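Long-range contacts in vacuolar aminopeptidase 1 (PDB 4R8F), which removes N-terminal amino acids, preferably neutral or hydrophobic ones, from peptides in the yeast vacuole as a dodecameric zinc aminopeptidase of the M18 family: residues H88-T93 with A114-T119; V94-V99 with M233-F238; Y108-V113 with D179-V184. All coordinates share one frame; numbering follows the deposited sequence.

How the contacts relate
All three contacts meet on one antiparallel sheet, in which strands 230-239, 93-105, 108-116 and 182-183 lie next to each other in that order. Contact 1 joins the start of strand 93-105 to the end of strand 108-116, beside the zinc site, and its chemistry is mostly polar. In contact 2, strand 93-105 pairs with strand 230-239: it is a buried contact, with a salt-bridge network on one face and aliphatic side chains on the other. Contact 3 lies farthest from the chain centre, also largely buried, where strand 108-116 takes on a short, loosely bonded strand. Lys97 N bonding to Ala112 O ties contacts 2 and 3 together. Contacts 1 and 2 touch one neighbouring subunit, contact 3 another.

Contact 1 of 3, residues H88-T93 with A114-T119; sequences HVDALT and APYGGT
Tyr116 of the 114-119 segment lies along the 88-93 loop, where the chain passes from zinc ligand His88 of this M18 aminopeptidase into strand 93-105 of the antiparallel sheet, which begins at Thr93. Thr93 and Tyr116 form a hydrogen-bonded antiparallel pair: Tyr116 N donates to Thr93 O at 2.7 Å, while the return bond from Thr93 N to Tyr116 O is weak at 3.4 Å. With CG anti to the backbone N (chi1 171°), the tyrosine side chain runs back along the loop. Its CB packs near Thr93 O and OG1. Farther out, CD2 comes 3.3 Å from Ala91 O, and CE2 lies between that carbonyl and the Asp90 carboxylate, both near the ring plane at its edge. At the tip, Tyr116 OH donates to Asp90 OD2 at 2.8 Å, reaching the anti side of a carboxylate turned 79° from the ring. Asn294 also bonds this hydroxyl, and Asp90 OD2 takes the backbone N of Glu296, a zinc ligand, so a chain of polar contacts leads from the sheet to the metal site. His88 ND1 bonds weakly to Asp90 O and OD1, placing Asp90 in the second shell of that ligand. Pro372 of a neighbouring subunit packs on Tyr116. Gly117, with phi at 89°, turns the chain where a CB would collide with Leu92. The leucine itself touches zinc ligands Glu296 and His435, and its CD2 meets Gly117 O at 3.3 Å.

Contact 2 of 3, residues V94-V99 with M233-F238; sequences VKLKPV and MDLDLF
Two neighbouring strands of the antiparallel sheet, 93-105 and 230-239, meet here, with segment axes 4.6 Å apart and N-to-C directions 139° from each other. Val94 and Leu237 are a hydrogen-bonded pair, joined by Leu237 N to Val94 O at 2.7 Å; Lys95 and Asp236 follow as a non-hydrogen-bonded pair, and Leu96 N then reaches Leu235 O at 3.1 Å. The face bearing Lys95 is charged. The Lys95 side chain runs alongside that of Asp236, and the lysine's CG already packs against Asp236 OD1. The chain stays extended until its last bond, where a bend (chi4 -76°) brings NZ between two carboxylates. NZ makes salt bridges to Asp236 OD1 at 2.7 Å and to Asp234 OD1 at 3.3 Å, the shorter being the more nearly in the carboxylate plane; both oxygens are met on the syn side. Asp234 has a second partner, Tyr23, on OD2. The lysine also makes a cation-pi contact with Tyr116, so its charge serves both flanking strands. A methionine at Lys95 would probably leave the two buried aspartates facing each other without their shared positive mate, and Tyr116 without its cation. The other face is aliphatic: Val94 CG1 crosses to Leu237 CD1 at 4.0 Å, and Leu96 CD2 lies alongside Leu235 CD1. Ile111 and Ile131 of the strands beyond extend this apolar layer, and helix 213-223 packs on it through Leu215 and Val219. Antiparallel pairing with one apolar, helix-covered face and a Lys-Asp-Asp salt-bridge network on the other places this contact inside the six-stranded antiparallel sheet of the subunit.

Contact 3 of 3, residues Y108-V113 with D179-V184; sequences YGRIAV and DQTIPV
Gly109 O accepts the amide of Val184 at 2.8 Å in a nearly straight bond (N-H...O 173°), fastening the short 182-183 strand to the edge of the antiparallel sheet. The pairing is otherwise loose, and side chains carry much of it. Val184 leans over the Gly109 peptide: its CG1 and CG2 both lie close to the glycine oxygen that its own amide binds. A CB on Gly109 would run into Val184 CG2, so the bare backbone lets the valine settle there. Next along the strand, Arg110 passes over the carbonyl of Ile182, whose oxygen lies 3.3 Å from Arg110 CA in a CA-H...O contact and 3.2 Å from CG. The arginine chain then bends (chi3 -53°) and crosses Thr181 at about a right angle, bringing NH1 to 4.0 Å from Thr181 CG2. That same NH1 hydrogen-bonds Asn349 of a neighbouring subunit, so the arginine links this edge to the dodecamer interface. Pro348 of that subunit packs on it as well. On the reverse face of the strand the contact is aliphatic. Ile111 CG1 packs on Ile182 CB at 4.2 Å, and its CG2 crosses obliquely to Val184 CG1. Leu96 of the neighbouring strand touches Ile111 too, while Cys158 and Ile160 from a loop press on Ile182, so the apolar layer continues beyond the two segments. Ile182 also extends past Ile111 along the strand, its CD1 lying 3.7 Å from Ile111 O.

Contact 1 of 3, residues H88-T93 with A114-T119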
# COMPACT_ATOMS: atom_id res chain seq x y z
N HIS A 88 -23.19 -40.17 -0.58
CA HIS A 88 -23.24 -39.66 0.79
C HIS A 88 -24.60 -39.05 1.12
O HIS A 88 -25.30 -38.55 0.24
CB HIS A 88 -22.07 -38.71 1.09
CG HIS A 88 -22.07 -37.43 0.30
ND1 HIS A 88 -22.60 -36.25 0.79
CD2 HIS A 88 -21.57 -37.13 -0.92
CE1 HIS A 88 -22.44 -35.29 -0.10
NE2 HIS A 88 -21.82 -35.80 -1.15
N VAL A 89 -24.96 -39.16 2.39
CA VAL A 89 -26.26 -38.69 2.88
C VAL A 89 -26.17 -37.51 3.86
O VAL A 89 -27.20 -36.92 4.19
CB VAL A 89 -27.09 -39.83 3.52
CG1 VAL A 89 -27.65 -40.74 2.44
CG2 VAL A 89 -26.29 -40.61 4.56
N ASP A 90 -24.96 -37.17 4.32
CA ASP A 90 -24.79 -35.95 5.11
C ASP A 90 -24.92 -34.74 4.20
O ASP A 90 -24.60 -34.80 3.01
CB ASP A 90 -23.45 -35.93 5.87
CG ASP A 90 -22.25 -35.81 4.95
OD1 ASP A 90 -22.23 -36.49 3.90
OD2 ASP A 90 -21.32 -35.04 5.28
N ALA A 91 -25.41 -33.65 4.78
CA ALA A 91 -25.60 -32.40 4.06
C ALA A 91 -25.11 -31.27 4.93
O ALA A 91 -24.95 -31.44 6.14
CB ALA A 91 -27.07 -32.21 3.71
N LEU A 92 -24.86 -30.12 4.32
CA LEU A 92 -24.46 -28.94 5.07
C LEU A 92 -25.60 -28.52 5.98
O LEU A 92 -26.73 -28.37 5.52
CB LEU A 92 -24.13 -27.78 4.14
CG LEU A 92 -23.00 -27.95 3.13
CD1 LEU A 92 -22.64 -26.59 2.57
CD2 LEU A 92 -21.77 -28.61 3.74
N THR A 93 -25.30 -28.36 7.27
CA THR A 93 -26.27 -27.83 8.21
C THR A 93 -25.62 -27.04 9.33
O THR A 93 -24.40 -26.90 9.39
CB THR A 93 -27.15 -28.95 8.85
OG1 THR A 93 -26.33 -30.08 9.18
CG2 THR A 93 -28.27 -29.37 7.89
N ALA A 114 -23.07 -24.51 15.63
CA ALA A 114 -21.87 -24.56 14.82
C ALA A 114 -22.23 -25.00 13.41
O ALA A 114 -23.13 -25.81 13.22
CB ALA A 114 -20.88 -25.53 15.43
N PRO A 115 -21.51 -24.46 12.41
CA PRO A 115 -21.74 -24.94 11.05
C PRO A 115 -21.15 -26.33 10.86
O PRO A 115 -20.09 -26.63 11.40
CB PRO A 115 -21.00 -23.91 10.17
CG PRO A 115 -20.22 -23.04 11.09
CD PRO A 115 -20.34 -23.57 12.48
N TYR A 116 -21.84 -27.16 10.10
CA TYR A 116 -21.34 -28.47 9.73
C TYR A 116 -21.02 -28.50 8.24
O TYR A 116 -21.89 -28.24 7.41
CB TYR A 116 -22.36 -29.56 10.07
CG TYR A 116 -21.98 -30.91 9.52
CD1 TYR A 116 -21.12 -31.75 10.23
CD2 TYR A 116 -22.45 -31.34 8.29
CE1 TYR A 116 -20.75 -32.98 9.72
CE2 TYR A 116 -22.08 -32.57 7.77
CZ TYR A 116 -21.24 -33.39 8.49
OH TYR A 116 -20.87 -34.61 7.99
N GLY A 117 -19.77 -28.79 7.91
CA GLY A 117 -19.36 -29.00 6.52
C GLY A 117 -18.92 -27.77 5.76
O GLY A 117 -18.67 -27.83 4.55
N GLY A 118 -18.82 -26.64 6.45
CA GLY A 118 -18.40 -25.40 5.81
C GLY A 118 -18.31 -24.25 6.80
O GLY A 118 -18.63 -24.41 7.98
N THR A 119 -17.83 -23.11 6.32
CA THR A 119 -17.99 -21.84 7.03
C THR A 119 -19.16 -21.18 6.32
O THR A 119 -19.00 -20.66 5.21
CB THR A 119 -16.72 -20.98 6.96
OG1 THR A 119 -16.42 -20.66 5.59
CG2 THR A 119 -15.53 -21.71 7.58

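Contact 2 of 3, residues V94-V99 with M233-F238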
# COMPACT_ATOMS: atom_id res chain seq x y z
N VAL A 94 -26.47 -26.50 10.18
CA VAL A 94 -26.08 -25.89 11.43
C VAL A 94 -26.43 -26.92 12.49
O VAL A 94 -27.49 -27.53 12.44
CB VAL A 94 -26.87 -24.60 11.65
CG1 VAL A 94 -26.58 -24.01 13.02
CG2 VAL A 94 -26.57 -23.60 10.55
N LYS A 95 -25.53 -27.11 13.44
CA LYS A 95 -25.76 -28.05 14.52
C LYS A 95 -25.79 -27.36 15.85
O LYS A 95 -25.02 -26.43 16.11
CB LYS A 95 -24.67 -29.13 14.53
CG LYS A 95 -24.91 -30.20 13.50
CD LYS A 95 -23.98 -31.38 13.71
CE LYS A 95 -24.17 -32.42 12.62
NZ LYS A 95 -25.41 -33.23 12.81
N LEU A 96 -26.69 -27.84 16.70
CA LEU A 96 -26.77 -27.40 18.08
C LEU A 96 -25.48 -27.84 18.76
O LEU A 96 -25.09 -29.01 18.64
CB LEU A 96 -27.97 -28.06 18.75
CG LEU A 96 -28.73 -27.22 19.76
CD1 LEU A 96 -29.62 -26.22 19.04
CD2 LEU A 96 -29.56 -28.12 20.66
N LYS A 97 -24.81 -26.93 19.44
CA LYS A 97 -23.59 -27.28 20.16
C LYS A 97 -23.92 -28.16 21.37
O LYS A 97 -25.04 -28.09 21.89
CB LYS A 97 -22.82 -26.03 20.59
CG LYS A 97 -22.15 -25.29 19.45
CD LYS A 97 -20.95 -24.51 19.95
CE LYS A 97 -20.45 -23.51 18.91
NZ LYS A 97 -21.03 -22.15 19.15
N PRO A 98 -22.96 -28.99 21.82
CA PRO A 98 -23.11 -29.89 22.98
C PRO A 98 -23.68 -29.21 24.23
O PRO A 98 -24.47 -29.80 24.97
CB PRO A 98 -21.69 -30.38 23.23
CG PRO A 98 -21.03 -30.33 21.89
CD PRO A 98 -21.69 -29.23 21.11
N VAL A 99 -23.23 -27.98 24.48
CA VAL A 99 -23.88 -27.06 25.40
C VAL A 99 -24.34 -25.89 24.54
O VAL A 99 -23.53 -25.05 24.14
CB VAL A 99 -22.93 -26.56 26.52
CG1 VAL A 99 -23.65 -25.57 27.43
CG2 VAL A 99 -22.39 -27.73 27.33
N MET A 233 -28.27 -35.56 22.82
CA MET A 233 -28.92 -35.25 21.56
C MET A 233 -27.94 -34.76 20.50
O MET A 233 -26.92 -34.15 20.81
CB MET A 233 -30.06 -34.26 21.76
CG MET A 233 -29.71 -32.99 22.50
SD MET A 233 -31.18 -32.04 22.93
CE MET A 233 -32.00 -33.14 24.09
N ASP A 234 -28.28 -35.06 19.25
CA ASP A 234 -27.54 -34.61 18.09
C ASP A 234 -28.57 -33.99 17.15
O ASP A 234 -29.16 -34.68 16.31
CB ASP A 234 -26.81 -35.79 17.44
CG ASP A 234 -26.00 -35.39 16.21
OD1 ASP A 234 -25.91 -34.18 15.88
OD2 ASP A 234 -25.44 -36.30 15.58
N LEU A 235 -28.78 -32.69 17.32
CA LEU A 235 -29.82 -31.96 16.60
C LEU A 235 -29.25 -31.00 15.57
O LEU A 235 -28.23 -30.34 15.81
CB LEU A 235 -30.68 -31.18 17.59
CG LEU A 235 -31.31 -32.00 18.71
CD1 LEU A 235 -32.09 -31.09 19.65
CD2 LEU A 235 -32.20 -33.10 18.15
N ASP A 236 -29.93 -30.93 14.43
CA ASP A 236 -29.60 -30.00 13.36
C ASP A 236 -30.59 -28.86 13.34
O ASP A 236 -31.68 -28.97 13.90
CB ASP A 236 -29.69 -30.70 12.00
CG ASP A 236 -28.64 -31.77 11.81
OD1 ASP A 236 -27.86 -32.02 12.75
OD2 ASP A 236 -28.60 -32.37 10.72
N LEU A 237 -30.19 -27.78 12.68
CA LEU A 237 -31.10 -26.75 12.22
C LEU A 237 -31.08 -26.78 10.70
O LEU A 237 -30.01 -26.75 10.08
CB LEU A 237 -30.68 -25.38 12.73
CG LEU A 237 -30.79 -25.15 14.24
CD1 LEU A 237 -30.27 -23.77 14.58
CD2 LEU A 237 -32.22 -25.33 14.72
N PHE A 238 -32.27 -26.84 10.10
CA PHE A 238 -32.40 -27.03 8.66
C PHE A 238 -33.55 -26.20 8.12
O PHE A 238 -34.46 -25.84 8.86
CB PHE A 238 -32.65 -28.51 8.36
CG PHE A 238 -33.74 -29.12 9.19
CD1 PHE A 238 -35.08 -28.98 8.83
CD2 PHE A 238 -33.44 -29.80 10.36
CE1 PHE A 238 -36.08 -29.51 9.60
CE2 PHE A 238 -34.44 -30.34 11.13
CZ PHE A 238 -35.76 -30.20 10.76

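Contact 3 of 3, residues Y108-V113 with D179-V184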
# COMPACT_ATOMS: atom_id res chain seq x y z
N TYR A 108 -34.30 -11.76 24.44
CA TYR A 108 -34.21 -12.73 23.34
C TYR A 108 -33.58 -14.04 23.81
O TYR A 108 -32.55 -14.03 24.47
CB TYR A 108 -33.36 -12.18 22.19
CG TYR A 108 -34.04 -11.16 21.29
CD1 TYR A 108 -34.05 -9.81 21.61
CD2 TYR A 108 -34.66 -11.56 20.11
CE1 TYR A 108 -34.66 -8.88 20.79
CE2 TYR A 108 -35.27 -10.64 19.28
CZ TYR A 108 -35.27 -9.30 19.62
OH TYR A 108 -35.87 -8.38 18.80
N GLY A 109 -34.20 -15.16 23.44
CA GLY A 109 -33.64 -16.48 23.70
C GLY A 109 -32.77 -16.92 22.54
O GLY A 109 -33.14 -16.75 21.38
N ARG A 110 -31.60 -17.48 22.85
CA ARG A 110 -30.65 -17.90 21.81
C ARG A 110 -29.96 -19.22 22.16
O ARG A 110 -30.02 -19.69 23.30
CB ARG A 110 -29.60 -16.81 21.57
CG ARG A 110 -30.15 -15.53 20.95
CD ARG A 110 -29.04 -14.56 20.61
NE ARG A 110 -28.19 -14.31 21.78
CZ ARG A 110 -26.97 -13.79 21.74
NH1 ARG A 110 -26.41 -13.44 20.58
NH2 ARG A 110 -26.29 -13.62 22.87
N ILE A 111 -29.30 -19.79 21.15
CA ILE A 111 -28.64 -21.08 21.26
C ILE A 111 -27.29 -21.06 20.56
O ILE A 111 -27.14 -20.45 19.50
CB ILE A 111 -29.50 -22.22 20.66
CG1 ILE A 111 -30.08 -21.80 19.30
CG2 ILE A 111 -30.62 -22.60 21.62
CD1 ILE A 111 -30.90 -22.87 18.61
N ALA A 112 -26.30 -21.71 21.17
CA ALA A 112 -24.98 -21.85 20.56
C ALA A 112 -25.04 -22.96 19.52
O ALA A 112 -25.46 -24.09 19.82
CB ALA A 112 -23.94 -22.15 21.62
N VAL A 113 -24.61 -22.63 18.31
CA VAL A 113 -24.64 -23.57 17.20
C VAL A 113 -23.35 -23.47 16.40
O VAL A 113 -22.64 -22.47 16.47
CB VAL A 113 -25.81 -23.29 16.24
CG1 VAL A 113 -27.15 -23.35 16.98
CG2 VAL A 113 -25.63 -21.95 15.54
N ASP A 179 -21.69 -13.16 14.95
CA ASP A 179 -22.77 -12.58 14.15
C ASP A 179 -23.81 -13.62 13.75
O ASP A 179 -25.02 -13.38 13.85
CB ASP A 179 -22.20 -11.89 12.90
CG ASP A 179 -21.39 -10.64 13.24
OD1 ASP A 179 -20.81 -10.57 14.34
OD2 ASP A 179 -21.32 -9.73 12.38
N GLN A 180 -23.35 -14.79 13.30
CA GLN A 180 -24.26 -15.88 12.93
C GLN A 180 -24.71 -16.64 14.19
O GLN A 180 -24.16 -17.68 14.55
CB GLN A 180 -23.62 -16.81 11.89
CG GLN A 180 -23.19 -16.08 10.62
CD GLN A 180 -23.25 -16.93 9.35
OE1 GLN A 180 -23.23 -18.16 9.39
NE2 GLN A 180 -23.32 -16.26 8.20
N THR A 181 -25.72 -16.07 14.85
CA THR A 181 -26.34 -16.65 16.04
C THR A 181 -27.86 -16.43 15.89
O THR A 181 -28.29 -15.74 14.97
CB THR A 181 -25.77 -16.02 17.33
OG1 THR A 181 -24.35 -15.95 17.23
CG2 THR A 181 -26.14 -16.83 18.57
N ILE A 182 -28.67 -17.02 16.78
CA ILE A 182 -30.05 -17.36 16.45
C ILE A 182 -31.11 -16.98 17.50
O ILE A 182 -31.09 -17.50 18.60
CB ILE A 182 -30.16 -18.88 16.26
CG1 ILE A 182 -29.14 -19.39 15.25
CG2 ILE A 182 -31.54 -19.27 15.79
CD1 ILE A 182 -27.82 -19.76 15.89
N PRO A 183 -32.03 -16.07 17.13
CA PRO A 183 -33.31 -15.88 17.82
C PRO A 183 -34.21 -17.12 17.83
O PRO A 183 -34.66 -17.57 16.78
CB PRO A 183 -33.96 -14.76 17.01
CG PRO A 183 -32.82 -13.93 16.56
CD PRO A 183 -31.66 -14.88 16.35
N VAL A 184 -34.45 -17.67 19.03
CA VAL A 184 -35.35 -18.82 19.20
C VAL A 184 -36.81 -18.37 19.12
O VAL A 184 -37.71 -19.08 19.56
CB VAL A 184 -35.11 -19.56 20.55
CG1 VAL A 184 -33.67 -20.03 20.68
CG2 VAL A 184 -35.54 -18.70 21.74